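Local coordinates for lectin (Pleurotus ostreatus, PDB 6T0Q), which binds N-acetylgalactosamine and probably other galactose-type sugars, and holds calcium ions at two sites, at residues A[35-40]-A[51-56]; A[102-107]-A[293-298]; A[227-232]-A[266-271]. One frame throughout, in Å; residues are numbered along the deposited sequence.

Contact 1 of 3, residues A[35-40]-A[51-56]; sequences WIWTGE and STRPFR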
ATOM      1  N   TRP A  35      38.710  16.109  10.786  1.00 16.80           N
ATOM      2  CA  TRP A  35      38.351  15.995  12.194  1.00 17.34           C
ATOM      3  C   TRP A  35      38.088  17.385  12.763  1.00 20.81           C
ATOM      4  O   TRP A  35      38.867  18.312  12.521  1.00 19.69           O
ATOM      5  CB  TRP A  35      39.494  15.335  12.972  1.00 15.14           C
ATOM      6  CG  TRP A  35      39.729  13.907  12.599  1.00 16.56           C
ATOM      7  CD1 TRP A  35      40.671  13.419  11.732  1.00 19.25           C
ATOM      8  CD2 TRP A  35      39.007  12.775  13.093  1.00 17.55           C
ATOM      9  NE1 TRP A  35      40.566  12.044  11.653  1.00 18.30           N
ATOM     10  CE2 TRP A  35      39.551  11.628  12.479  1.00 18.92           C
ATOM     11  CE3 TRP A  35      37.942  12.623  13.993  1.00 17.64           C
ATOM     12  CZ2 TRP A  35      39.067  10.342  12.735  1.00 22.66           C
ATOM     13  CZ3 TRP A  35      37.460  11.341  14.246  1.00 23.19           C
ATOM     14  CH2 TRP A  35      38.024  10.223  13.619  1.00 18.70           C
ATOM     15  N   ILE A  36      37.010  17.544  13.535  1.00 17.94           N
ATOM     16  CA  ILE A  36      36.773  18.834  14.172  1.00 19.58           C
ATOM     17  C   ILE A  36      36.505  18.653  15.657  1.00 22.54           C
ATOM     18  O   ILE A  36      36.010  17.613  16.112  1.00 18.63           O
ATOM     19  CB  ILE A  36      35.622  19.628  13.522  1.00 18.39           C
ATOM     20  CG1 ILE A  36      34.303  18.854  13.607  1.00 18.37           C
ATOM     21  CG2 ILE A  36      35.987  20.008  12.089  1.00 19.65           C
ATOM     22  CD1 ILE A  36      33.113  19.625  12.996  1.00 20.74           C
ATOM     23  N   TRP A  37      36.858  19.687  16.410  1.00 19.50           N
ATOM     24  CA  TRP A  37      36.477  19.820  17.807  1.00 18.13           C
ATOM     25  C   TRP A  37      36.339  21.319  18.070  1.00 22.13           C
ATOM     26  O   TRP A  37      36.123  22.102  17.136  1.00 20.37           O
ATOM     27  CB  TRP A  37      37.494  19.082  18.705  1.00 14.78           C
ATOM     28  CG  TRP A  37      36.986  18.843  20.094  1.00 18.58           C
ATOM     29  CD1 TRP A  37      37.411  19.456  21.241  1.00 21.24           C
ATOM     30  CD2 TRP A  37      35.926  17.952  20.483  1.00 15.62           C
ATOM     31  NE1 TRP A  37      36.694  18.990  22.317  1.00 18.71           N
ATOM     32  CE2 TRP A  37      35.777  18.067  21.879  1.00 19.36           C
ATOM     33  CE3 TRP A  37      35.099  17.059  19.783  1.00 17.95           C
ATOM     34  CZ2 TRP A  37      34.832  17.323  22.599  1.00 18.06           C
ATOM     35  CZ3 TRP A  37      34.159  16.313  20.501  1.00 19.22           C
ATOM     36  CH2 TRP A  37      34.035  16.455  21.897  1.00 21.69           C
ATOM     37  N   THR A  38      36.473  21.727  19.333  1.00 21.86           N
ATOM     38  CA  THR A  38      36.215  23.109  19.727  1.00 20.65           C
ATOM     39  C   THR A  38      37.445  24.001  19.669  1.00 24.02           C
ATOM     40  O   THR A  38      37.305  25.221  19.556  1.00 24.02           O
ATOM     41  CB  THR A  38      35.675  23.170  21.160  1.00 25.60           C
ATOM     42  OG1 THR A  38      36.628  22.585  22.053  1.00 43.69           O
ATOM     43  CG2 THR A  38      34.326  22.450  21.273  1.00 22.44           C
ATOM     44  N   GLY A  39      38.642  23.445  19.805  1.00 20.61           N
ATOM     45  CA  GLY A  39      39.805  24.289  19.964  1.00 21.77           C
ATOM     46  C   GLY A  39      40.044  24.752  21.382  1.00 26.25           C
ATOM     47  O   GLY A  39      40.914  25.603  21.603  1.00 21.53           O
ATOM     48  N   GLU A  40      39.301  24.212  22.356  1.00 22.47           N
ATOM     49  CA  GLU A  40      39.597  24.500  23.758  1.00 28.30           C
ATOM     50  C   GLU A  40      41.054  24.199  24.086  1.00 29.13           C
ATOM     51  O   GLU A  40      41.676  24.909  24.881  1.00 26.14           O
ATOM     52  CB  GLU A  40      38.643  23.717  24.660  1.00 25.15           C
ATOM     53  CG  GLU A  40      37.251  24.376  24.693  1.00 25.71           C
ATOM     54  CD  GLU A  40      36.175  23.450  25.217  1.00 28.43           C
ATOM     55  OE1 GLU A  40      35.757  22.532  24.474  1.00 23.91           O
ATOM     56  OE2 GLU A  40      35.752  23.633  26.378  1.00 28.28           O
ATOM     57  N   SER A  51      34.105  15.849  28.194  1.00 24.17           N
ATOM     58  CA  SER A  51      33.144  16.871  27.800  1.00 25.45           C
ATOM     59  C   SER A  51      32.306  16.362  26.637  1.00 26.44           C
ATOM     60  O   SER A  51      32.711  15.458  25.900  1.00 25.29           O
ATOM     61  CB  SER A  51      33.850  18.172  27.402  1.00 25.40           C
ATOM     62  OG  SER A  51      34.864  17.916  26.443  1.00 25.95           O
ATOM     63  N   THR A  52      31.133  16.975  26.483  1.00 27.55           N
ATOM     64  CA  THR A  52      30.263  16.796  25.330  1.00 25.65           C
ATOM     65  C   THR A  52      30.121  18.144  24.634  1.00 24.82           C
ATOM     66  O   THR A  52      29.966  19.176  25.296  1.00 23.97           O
ATOM     67  CB  THR A  52      28.893  16.252  25.762  1.00 32.41           C
ATOM     68  OG1 THR A  52      29.083  15.022  26.475  1.00 28.28           O
ATOM     69  CG2 THR A  52      27.993  16.002  24.552  1.00 29.68           C
ATOM     70  N   ARG A  53      30.191  18.147  23.301  1.00 23.73           N
ATOM     71  CA  ARG A  53      30.210  19.409  22.560  1.00 21.14           C
ATOM     72  C   ARG A  53      29.323  19.327  21.323  1.00 23.50           C
ATOM     73  O   ARG A  53      29.276  18.275  20.669  1.00 24.70           O
ATOM     74  CB  ARG A  53      31.655  19.762  22.146  1.00 19.59           C
ATOM     75  CG  ARG A  53      32.590  20.032  23.337  1.00 20.35           C
ATOM     76  CD  ARG A  53      32.136  21.292  24.075  1.00 23.48           C
ATOM     77  NE  ARG A  53      33.050  21.712  25.141  1.00 23.46           N
ATOM     78  CZ  ARG A  53      32.783  21.599  26.441  1.00 27.52           C
ATOM     79  NH1 ARG A  53      31.637  21.062  26.842  1.00 23.22           N
ATOM     80  NH2 ARG A  53      33.662  22.022  27.337  1.00 25.49           N
ATOM     81  N   PRO A  54      28.612  20.406  20.985  1.00 24.75           N
ATOM     82  CA  PRO A  54      27.755  20.407  19.795  1.00 24.42           C
ATOM     83  C   PRO A  54      28.472  20.866  18.535  1.00 27.50           C
ATOM     84  O   PRO A  54      29.380  21.697  18.570  1.00 24.80           O
ATOM     85  CB  PRO A  54      26.664  21.422  20.163  1.00 19.43           C
ATOM     86  CG  PRO A  54      27.417  22.454  20.957  1.00 20.88           C
ATOM     87  CD  PRO A  54      28.483  21.666  21.748  1.00 24.78           C
ATOM     88  N   PHE A  55      28.016  20.324  17.405  1.00 22.15           N
ATOM     89  CA  PHE A  55      28.506  20.703  16.081  1.00 24.42           C
ATOM     90  C   PHE A  55      27.321  20.749  15.128  1.00 24.20           C
ATOM     91  O   PHE A  55      26.501  19.827  15.121  1.00 28.24           O
ATOM     92  CB  PHE A  55      29.577  19.713  15.588  1.00 21.18           C
ATOM     93  CG  PHE A  55      30.743  19.602  16.530  1.00 20.32           C
ATOM     94  CD1 PHE A  55      31.812  20.489  16.435  1.00 20.83           C
ATOM     95  CD2 PHE A  55      30.736  18.669  17.553  1.00 20.09           C
ATOM     96  CE1 PHE A  55      32.873  20.428  17.335  1.00 21.64           C
ATOM     97  CE2 PHE A  55      31.800  18.583  18.454  1.00 23.22           C
ATOM     98  CZ  PHE A  55      32.868  19.474  18.352  1.00 20.60           C
ATOM     99  N   ARG A  56      27.233  21.820  14.336  1.00 21.90           N
ATOM    100  CA  ARG A  56      26.080  22.086  13.482  1.00 27.87           C
ATOM    101  C   ARG A  56      26.539  22.645  12.149  1.00 27.67           C
ATOM    102  O   ARG A  56      27.477  23.445  12.090  1.00 23.42           O
ATOM    103  CB  ARG A  56      25.128  23.135  14.076  1.00 30.27           C
ATOM    104  CG  ARG A  56      24.110  22.651  15.048  1.00 37.08           C
ATOM    105  CD  ARG A  56      23.365  23.861  15.617  1.00 28.84           C
ATOM    106  NE  ARG A  56      22.757  24.708  14.584  1.00 27.33           N
ATOM    107  CZ  ARG A  56      21.444  24.900  14.455  1.00 30.83           C
ATOM    108  NH1 ARG A  56      20.605  24.294  15.283  1.00 24.95           N
ATOM    109  NH2 ARG A  56      20.967  25.698  13.500  1.00 28.02           N
TER
HETATM  110  O   HOH W   1      36.401  19.976  25.167  1.00 25.33           O
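Glu40 OE1 is gripped from three sides, and one of its partners is Arg53, reached across the contact. Arg53 NE donates to it at 2.9 Å, nearly straight at 169°. Thr38 OG1 donates to the anti lone pair of Glu40 OE1 at 2.6 Å. A water also donates to Glu40 OE1, at 2.7 Å. Tip to tip with the carboxylate, the guanidinium binds side-on: its second bond runs from Arg53 NH2 to the syn lone pair of Glu40 OE2 at 2.8 Å, completing a two-pronged salt bridge with the two planes 31° apart. Arg53 NH1 turns back to Thr52 O, which limits rotation of the guanidinium. Thr38 OG1 also accepts from Glu40 N in an ST turn, so one hydroxyl ties both the backbone and the carboxylate of Glu40. The bridging water accepts from Trp37 NE1 and donates to Ser51 OG, which is also hydrogen-bonded to Ile49 O. Although Trp37 CB points away from strand 51-56, CG stands anti to the backbone N (chi1 -164°) and the indole comes back to it. Arg53 CB lies over one face of the indole toward the rim, and Arg53 CG sits 3.6 Å from Trp37 CZ2. Phe55 meets the indole obliquely, its CZ 3.6 Å from Trp37 CE3, while Ile36 CD1 packs 3.8 Å from Phe55 CD1. Strand 51-60 is thus fastened to the turn after strand 34-37 beside the first calcium site, Asn118 of which lies near Trp37. The ion pair, with its threonine and water, should stabilise the charged form of Glu40.

Contact 2 of 3, residues A[102-107]-A[293-298]; sequences FVALQP and LITYSD. With NAG (2-acetamido-2-deoxy-beta-D-glucopyranose), chain C.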
ATOM      1  N   PHE A 102      22.057   6.242   6.797  1.00 20.77           N
ATOM      2  CA  PHE A 102      21.306   6.635   5.602  1.00 22.40           C
ATOM      3  C   PHE A 102      20.088   7.446   6.023  1.00 24.57           C
ATOM      4  O   PHE A 102      19.460   7.130   7.037  1.00 23.49           O
ATOM      5  CB  PHE A 102      20.844   5.407   4.791  1.00 22.27           C
ATOM      6  CG  PHE A 102      21.964   4.477   4.395  1.00 21.00           C
ATOM      7  CD1 PHE A 102      22.367   3.459   5.239  1.00 27.69           C
ATOM      8  CD2 PHE A 102      22.604   4.625   3.173  1.00 27.48           C
ATOM      9  CE1 PHE A 102      23.402   2.600   4.882  1.00 25.81           C
ATOM     10  CE2 PHE A 102      23.640   3.766   2.798  1.00 25.01           C
ATOM     11  CZ  PHE A 102      24.039   2.756   3.653  1.00 27.14           C
ATOM     12  N   VAL A 103      19.739   8.480   5.252  1.00 20.71           N
ATOM     13  CA  VAL A 103      18.668   9.386   5.676  1.00 17.57           C
ATOM     14  C   VAL A 103      18.072  10.082   4.454  1.00 22.45           C
ATOM     15  O   VAL A 103      18.781  10.414   3.496  1.00 21.51           O
ATOM     16  CB  VAL A 103      19.184  10.406   6.723  1.00 21.59           C
ATOM     17  CG1 VAL A 103      20.138  11.416   6.079  1.00 20.75           C
ATOM     18  CG2 VAL A 103      18.011  11.124   7.413  1.00 18.17           C
ATOM     19  N   ALA A 104      16.754  10.293   4.499  1.00 23.62           N
ATOM     20  CA  ALA A 104      16.067  11.168   3.554  1.00 25.39           C
ATOM     21  C   ALA A 104      16.332  12.635   3.888  1.00 25.60           C
ATOM     22  O   ALA A 104      16.577  12.998   5.040  1.00 25.29           O
ATOM     23  CB  ALA A 104      14.556  10.909   3.575  1.00 22.79           C
ATOM     24  N   LEU A 105      16.256  13.492   2.870  1.00 22.32           N
ATOM     25  CA  LEU A 105      16.636  14.891   3.025  1.00 25.15           C
ATOM     26  C   LEU A 105      15.499  15.809   2.597  1.00 30.58           C
ATOM     27  O   LEU A 105      14.620  15.426   1.822  1.00 25.05           O
ATOM     28  CB  LEU A 105      17.888  15.222   2.201  1.00 21.82           C
ATOM     29  CG  LEU A 105      19.158  14.491   2.642  1.00 24.60           C
ATOM     30  CD1 LEU A 105      20.319  14.919   1.745  1.00 23.23           C
ATOM     31  CD2 LEU A 105      19.455  14.793   4.112  1.00 23.99           C
ATOM     32  N   GLN A 106      15.545  17.038   3.111  1.00 29.24           N
ATOM     33  CA  GLN A 106      14.717  18.110   2.585  1.00 31.21           C
ATOM     34  C   GLN A 106      15.273  18.583   1.243  1.00 30.41           C
ATOM     35  O   GLN A 106      16.475  18.470   0.986  1.00 26.80           O
ATOM     36  CB  GLN A 106      14.662  19.276   3.573  1.00 28.86           C
ATOM     37  CG  GLN A 106      13.928  18.936   4.868  1.00 29.48           C
ATOM     38  CD  GLN A 106      14.218  19.919   5.983  1.00 32.99           C
ATOM     39  OE1 GLN A 106      15.015  20.852   5.824  1.00 37.01           O
ATOM     40  NE2 GLN A 106      13.581  19.713   7.120  1.00 27.08           N
ATOM     41  N   PRO A 107      14.421  19.123   0.369  1.00 31.66           N
ATOM     42  CA  PRO A 107      14.879  19.432  -0.998  1.00 34.07           C
ATOM     43  C   PRO A 107      15.901  20.560  -1.109  1.00 31.40           C
ATOM     44  O   PRO A 107      16.778  20.477  -1.978  1.00 30.28           O
ATOM     45  CB  PRO A 107      13.574  19.786  -1.729  1.00 40.47           C
ATOM     46  CG  PRO A 107      12.589  20.098  -0.639  1.00 41.74           C
ATOM     47  CD  PRO A 107      12.956  19.198   0.490  1.00 36.23           C
ATOM     48  N   LEU A 293      17.818  -1.423   3.012  1.00 20.64           N
ATOM     49  CA  LEU A 293      17.435  -0.347   3.918  1.00 21.02           C
ATOM     50  C   LEU A 293      16.656   0.705   3.143  1.00 21.09           C
ATOM     51  O   LEU A 293      17.119   1.181   2.100  1.00 21.89           O
ATOM     52  CB  LEU A 293      18.655   0.293   4.591  1.00 25.35           C
ATOM     53  CG  LEU A 293      18.278   1.222   5.751  1.00 25.98           C
ATOM     54  CD1 LEU A 293      19.326   1.135   6.836  1.00 36.07           C
ATOM     55  CD2 LEU A 293      18.156   2.654   5.287  1.00 37.62           C
ATOM     56  N   ILE A 294      15.491   1.072   3.667  1.00 18.66           N
ATOM     57  CA  ILE A 294      14.615   2.064   3.064  1.00 18.37           C
ATOM     58  C   ILE A 294      14.582   3.282   3.977  1.00 20.17           C
ATOM     59  O   ILE A 294      14.421   3.139   5.194  1.00 20.00           O
ATOM     60  CB  ILE A 294      13.204   1.484   2.860  1.00 22.11           C
ATOM     61  CG1 ILE A 294      13.248   0.363   1.820  1.00 23.83           C
ATOM     62  CG2 ILE A 294      12.236   2.559   2.456  1.00 18.47           C
ATOM     63  CD1 ILE A 294      12.023  -0.527   1.861  1.00 27.23           C
ATOM     64  N   THR A 295      14.740   4.472   3.402  1.00 19.61           N
ATOM     65  CA  THR A 295      14.644   5.705   4.174  1.00 20.50           C
ATOM     66  C   THR A 295      13.264   6.329   4.006  1.00 21.90           C
ATOM     67  O   THR A 295      12.655   6.256   2.935  1.00 21.29           O
ATOM     68  CB  THR A 295      15.718   6.718   3.753  1.00 23.13           C
ATOM     69  OG1 THR A 295      15.614   6.965   2.353  1.00 23.18           O
ATOM     70  CG2 THR A 295      17.131   6.184   4.049  1.00 21.98           C
ATOM     71  N   TYR A 296      12.786   6.957   5.076  1.00 22.09           N
ATOM     72  CA  TYR A 296      11.497   7.636   5.086  1.00 24.51           C
ATOM     73  C   TYR A 296      11.673   9.134   5.307  1.00 23.78           C
ATOM     74  O   TYR A 296      12.659   9.584   5.899  1.00 20.19           O
ATOM     75  CB  TYR A 296      10.585   7.051   6.167  1.00 22.58           C
ATOM     76  CG  TYR A 296      10.157   5.646   5.820  1.00 22.53           C
ATOM     77  CD1 TYR A 296       9.132   5.425   4.905  1.00 20.72           C
ATOM     78  CD2 TYR A 296      10.796   4.544   6.378  1.00 22.89           C
ATOM     79  CE1 TYR A 296       8.738   4.145   4.565  1.00 21.63           C
ATOM     80  CE2 TYR A 296      10.412   3.242   6.044  1.00 21.97           C
ATOM     81  CZ  TYR A 296       9.384   3.054   5.132  1.00 25.93           C
ATOM     82  OH  TYR A 296       8.982   1.782   4.789  1.00 26.45           O
ATOM     83  N   SER A 297      10.680   9.906   4.836  1.00 22.56           N
ATOM     84  CA  SER A 297      10.780  11.363   4.861  1.00 25.34           C
ATOM     85  C   SER A 297      10.790  11.932   6.272  1.00 28.22           C
ATOM     86  O   SER A 297      11.211  13.078   6.453  1.00 28.46           O
ATOM     87  CB  SER A 297       9.624  11.997   4.078  1.00 27.69           C
ATOM     88  OG  SER A 297       8.399  11.716   4.730  1.00 30.83           O
ATOM     89  N   ASP A 298      10.330  11.182   7.274  1.00 24.73           N
ATOM     90  CA  ASP A 298      10.389  11.658   8.652  1.00 24.88           C
ATOM     91  C   ASP A 298      11.730  11.360   9.318  1.00 22.78           C
ATOM     92  O   ASP A 298      11.851  11.505  10.538  1.00 27.64           O
ATOM     93  CB  ASP A 298       9.247  11.053   9.483  1.00 28.84           C
ATOM     94  CG  ASP A 298       9.345   9.528   9.600  1.00 34.71           C
ATOM     95  OD1 ASP A 298      10.291   8.929   9.034  1.00 29.83           O
ATOM     96  OD2 ASP A 298       8.468   8.922  10.256  1.00 29.55           O
TER
HETATM   97  C1  NAG C   1      17.688   3.751  11.262  1.00 31.10           C
HETATM   98  C2  NAG C   1      19.173   4.096  11.460  1.00 24.57           C
HETATM   99  C3  NAG C   1      19.634   3.719  12.887  1.00 30.40           C
HETATM  100  C4  NAG C   1      18.668   4.213  13.962  1.00 40.98           C
HETATM  101  C5  NAG C   1      17.234   3.830  13.609  1.00 45.18           C
HETATM  102  C6  NAG C   1      16.209   4.425  14.555  1.00 51.53           C
HETATM  103  C7  NAG C   1      20.726   3.999   9.531  1.00 30.06           C
HETATM  104  C8  NAG C   1      21.533   3.091   8.654  1.00 42.09           C
HETATM  105  N2  NAG C   1      19.993   3.398  10.480  1.00 28.45           N
HETATM  106  O3  NAG C   1      20.925   4.265  13.139  1.00 27.10           O
HETATM  107  O4  NAG C   1      19.018   3.862  15.250  1.00 42.24           O
HETATM  108  O5  NAG C   1      16.920   4.330  12.303  1.00 37.26           O
HETATM  109  O6  NAG C   1      16.257   5.846  14.549  1.00 50.25           O
HETATM  110  O7  NAG C   1      20.736   5.204   9.385  1.00 28.18           O
HETATM  111  O   HOH W   2      15.241   8.942   6.466  1.00 24.09           O
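The pocket that holds one of the N-acetylglucosamine glycans lies where strand 98-104, outermost in its four-stranded sheet, comes up against strand 287-296 of another sheet, and Phe102 and Leu293 line it from the two sides. The acetamido methyl C8 of the sugar touches both: it lies at the edge of the Phe102 ring, in plane, 3.5 Å from CD1, and is also 3.5 Å from Leu293 CD1. Phe102 N donates to the sugar O7 at 3.1 Å and 167°, while Ile89 O binds the sugar as well. Next to the sugar, Leu293 CD2 packs 3.9 Å from Phe102 CB, the other branch of the leucine being the one that faces the glycan. Thr295 CG2, anti to its carbonyl carbon beside the backbone N, rests against the peptide between Phe102 and Val103, 3.7 Å from Val103 N. The threonine OG1 serves elsewhere, accepting from Cys231 N. At the far end Ala104 CB comes within 3.3 Å of Tyr296 O, a tight fit, and a water bridges the two backbones, accepting from Ala104 N at 2.8 Å and apparently donating to Tyr296 O. The strands run in roughly the same direction, 34° apart. Tyr296 points its CB away from strand 98-104; its OH binds Glu302 and its ring receives Lys227 in a cation-pi contact. Asn301, which begins an N-glycosylation sequon, also belongs to the pocket, consistent with a glycan carried by the protein. Between these two strands the join is made by apolar packing and a water bridge rather than by direct backbone hydrogen bonds, and the acetamido group extends that apolar seam while its carbonyl satisfies a backbone N-H of the outermost strand.

Contact 3 of 3, residues A[227-232]-A[266-271]; sequences KVAVCA and PNLHPT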
ATOM      1  N   LYS A 227       3.421   6.311   5.709  1.00 28.27           N
ATOM      2  CA  LYS A 227       4.716   6.981   5.641  1.00 27.62           C
ATOM      3  C   LYS A 227       5.036   7.308   4.187  1.00 28.66           C
ATOM      4  O   LYS A 227       4.287   6.958   3.275  1.00 28.56           O
ATOM      5  CB  LYS A 227       5.821   6.107   6.258  1.00 30.94           C
ATOM      6  CG  LYS A 227       5.558   5.707   7.710  1.00 34.61           C
ATOM      7  CD  LYS A 227       6.611   4.734   8.244  1.00 36.82           C
ATOM      8  CE  LYS A 227       7.866   5.458   8.693  1.00 32.59           C
ATOM      9  NZ  LYS A 227       8.829   4.503   9.329  1.00 35.22           N
ATOM     10  N   VAL A 228       6.175   7.967   3.974  1.00 24.80           N
ATOM     11  CA  VAL A 228       6.624   8.369   2.643  1.00 24.27           C
ATOM     12  C   VAL A 228       8.041   7.832   2.476  1.00 25.72           C
ATOM     13  O   VAL A 228       8.983   8.354   3.088  1.00 26.32           O
ATOM     14  CB  VAL A 228       6.582   9.894   2.442  1.00 29.33           C
ATOM     15  CG1 VAL A 228       7.220  10.282   1.115  1.00 27.54           C
ATOM     16  CG2 VAL A 228       5.126  10.414   2.508  1.00 33.36           C
ATOM     17  N   ALA A 229       8.186   6.777   1.677  1.00 21.38           N
ATOM     18  CA  ALA A 229       9.484   6.188   1.397  1.00 21.81           C
ATOM     19  C   ALA A 229      10.221   7.029   0.367  1.00 25.30           C
ATOM     20  O   ALA A 229       9.606   7.669  -0.491  1.00 22.64           O
ATOM     21  CB  ALA A 229       9.321   4.759   0.881  1.00 23.38           C
ATOM     22  N   VAL A 230      11.549   7.027   0.456  1.00 24.73           N
ATOM     23  CA  VAL A 230      12.356   7.935  -0.354  1.00 21.14           C
ATOM     24  C   VAL A 230      13.392   7.176  -1.181  1.00 22.95           C
ATOM     25  O   VAL A 230      13.289   7.123  -2.412  1.00 23.35           O
ATOM     26  CB  VAL A 230      13.026   8.995   0.539  1.00 21.26           C
ATOM     27  CG1 VAL A 230      13.931   9.894  -0.294  1.00 19.71           C
ATOM     28  CG2 VAL A 230      11.953   9.834   1.258  1.00 20.81           C
ATOM     29  N   CYS A 231      14.394   6.577  -0.514  1.00 19.51           N
ATOM     30  CA  CYS A 231      15.500   5.889  -1.177  1.00 24.14           C
ATOM     31  C   CYS A 231      15.650   4.505  -0.564  1.00 25.58           C
ATOM     32  O   CYS A 231      15.314   4.297   0.606  1.00 22.67           O
ATOM     33  CB  CYS A 231      16.872   6.661  -1.027  1.00 31.28           C
ATOM     34  SG  CYS A 231      16.990   8.292  -1.927  1.00 46.85           S
ATOM     35  N   ALA A 232      16.160   3.556  -1.355  1.00 19.72           N
ATOM     36  CA  ALA A 232      16.579   2.268  -0.819  1.00 21.68           C
ATOM     37  C   ALA A 232      18.012   1.986  -1.237  1.00 24.44           C
ATOM     38  O   ALA A 232      18.455   2.381  -2.322  1.00 21.83           O
ATOM     39  CB  ALA A 232      15.687   1.113  -1.275  1.00 22.00           C
ATOM     40  N   PRO A 266      17.022   5.543  -6.002  1.00 24.75           N
ATOM     41  CA  PRO A 266      16.734   6.909  -5.545  1.00 23.01           C
ATOM     42  C   PRO A 266      15.309   7.362  -5.811  1.00 28.16           C
ATOM     43  O   PRO A 266      14.970   8.499  -5.467  1.00 27.05           O
ATOM     44  CB  PRO A 266      17.721   7.742  -6.380  1.00 22.34           C
ATOM     45  CG  PRO A 266      17.743   7.010  -7.701  1.00 27.38           C
ATOM     46  CD  PRO A 266      17.589   5.521  -7.362  1.00 23.61           C
ATOM     47  N   ASN A 267      14.474   6.512  -6.401  1.00 22.64           N
ATOM     48  CA  ASN A 267      13.174   6.923  -6.920  1.00 27.94           C
ATOM     49  C   ASN A 267      12.090   5.938  -6.501  1.00 30.44           C
ATOM     50  O   ASN A 267      11.263   5.519  -7.310  1.00 26.43           O
ATOM     51  CB  ASN A 267      13.228   7.040  -8.440  1.00 28.30           C
ATOM     52  CG  ASN A 267      13.554   5.715  -9.112  1.00 30.75           C
ATOM     53  OD1 ASN A 267      14.200   4.848  -8.520  1.00 26.60           O
ATOM     54  ND2 ASN A 267      13.099   5.548 -10.349  1.00 30.89           N
ATOM     55  N   LEU A 268      12.086   5.552  -5.224  1.00 25.72           N
ATOM     56  CA  LEU A 268      11.040   4.671  -4.710  1.00 29.44           C
ATOM     57  C   LEU A 268       9.657   5.290  -4.899  1.00 30.78           C
ATOM     58  O   LEU A 268       9.497   6.512  -4.930  1.00 26.03           O
ATOM     59  CB  LEU A 268      11.257   4.395  -3.225  1.00 21.97           C
ATOM     60  CG  LEU A 268      12.469   3.577  -2.794  1.00 22.51           C
ATOM     61  CD1 LEU A 268      12.474   3.474  -1.277  1.00 19.35           C
ATOM     62  CD2 LEU A 268      12.386   2.198  -3.432  1.00 22.07           C
ATOM     63  N   HIS A 269       8.653   4.430  -5.042  1.00 32.36           N
ATOM     64  CA  HIS A 269       7.279   4.869  -4.867  1.00 25.57           C
ATOM     65  C   HIS A 269       7.089   5.280  -3.407  1.00 20.67           C
ATOM     66  O   HIS A 269       7.705   4.696  -2.513  1.00 24.46           O
ATOM     67  CB  HIS A 269       6.305   3.747  -5.234  1.00 29.12           C
ATOM     68  CG  HIS A 269       4.865   4.157  -5.214  1.00 25.84           C
ATOM     69  ND1 HIS A 269       4.079   4.061  -4.085  1.00 24.78           N
ATOM     70  CD2 HIS A 269       4.068   4.665  -6.188  1.00 28.02           C
ATOM     71  CE1 HIS A 269       2.857   4.491  -4.363  1.00 28.54           C
ATOM     72  NE2 HIS A 269       2.826   4.867  -5.631  1.00 28.27           N
ATOM     73  N   PRO A 270       6.270   6.302  -3.138  1.00 24.61           N
ATOM     74  CA  PRO A 270       6.178   6.806  -1.758  1.00 27.27           C
ATOM     75  C   PRO A 270       5.573   5.826  -0.762  1.00 28.51           C
ATOM     76  O   PRO A 270       5.858   5.951   0.437  1.00 26.52           O
ATOM     77  CB  PRO A 270       5.313   8.073  -1.898  1.00 29.76           C
ATOM     78  CG  PRO A 270       4.666   7.965  -3.224  1.00 32.96           C
ATOM     79  CD  PRO A 270       5.601   7.198  -4.096  1.00 28.36           C
ATOM     80  N   THR A 271       4.741   4.868  -1.190  1.00 26.41           N
ATOM     81  CA  THR A 271       4.070   3.997  -0.226  1.00 27.03           C
ATOM     82  C   THR A 271       4.167   2.499  -0.505  1.00 25.52           C
ATOM     83  O   THR A 271       3.971   1.718   0.432  1.00 24.24           O
ATOM     84  CB  THR A 271       2.583   4.366  -0.104  1.00 31.84           C
ATOM     85  OG1 THR A 271       1.947   4.267  -1.388  1.00 28.26           O
ATOM     86  CG2 THR A 271       2.424   5.778   0.450  1.00 33.56           C
TER
HETATM   87  O   HOH W   3      12.823   9.253  -4.007  1.00 27.21           O
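Strand 229-239 enters its antiparallel sheet beside the loop that follows strand 261-265, and here that loop prolongs the pairing irregularly. Ala229 N donates to Pro270 O at 2.8 Å and 170°, and the same oxygen takes a CA-H...O contact from Val228. Farther along, Leu268 N reaches Val230 O in a weak bond of 3.4 Å. A water donates to both Val230 O and Pro266 O and so links two carbonyls that cannot bond each other. Leu268 supplies the apolar part: CG stands anti to the carbonyl carbon, and with CD1 anti to CA (chi2 179°) that methyl lies against the strand backbone, 3.4 Å from Cys231 C and 4.0 Å from both Ala229 CB and Ala232 CB. The Val228 and Pro270 side chains meet obliquely, CG1 of the valine 4.2 Å from CB of the proline, and Cys231 SG sits 3.9 Å from Pro266 CA. Within the loop His269 ND1 accepts from Thr271 N, tilted out of the ring plane, and is also hydrogen-bonded to Phe272 N. Strand 287-296 flanks strand 229-239 on the side away from strand 261-265, Cys231 is joined by a disulfide to Cys69 of strand 67-76 in a separate sheet, and His269 packs on Leu324 of the second subunit.

Along the chain contact 1 closes before contact 2 opens, and contact 3 is nested inside the long loop that contact 2 closes. Contacts 2 and 3 touch, with centres 8 Å apart: strands 287-296 and 229-239 are neighbours in one sheet, where Thr295 O lies 2.8 Å from Val230 N. Strand 98-104 and the Cys69–Cys231 disulfide both reach this region from the preceding four-stranded sheet, so contact 2 and the disulfide that leaves contact 3 tie the earlier half of the chain to the later one. Contact 1 stands apart at the outer end of the molecule, its centre about 26 Å from that of contact 2 and 34 Å from that of contact 3, beside a calcium site.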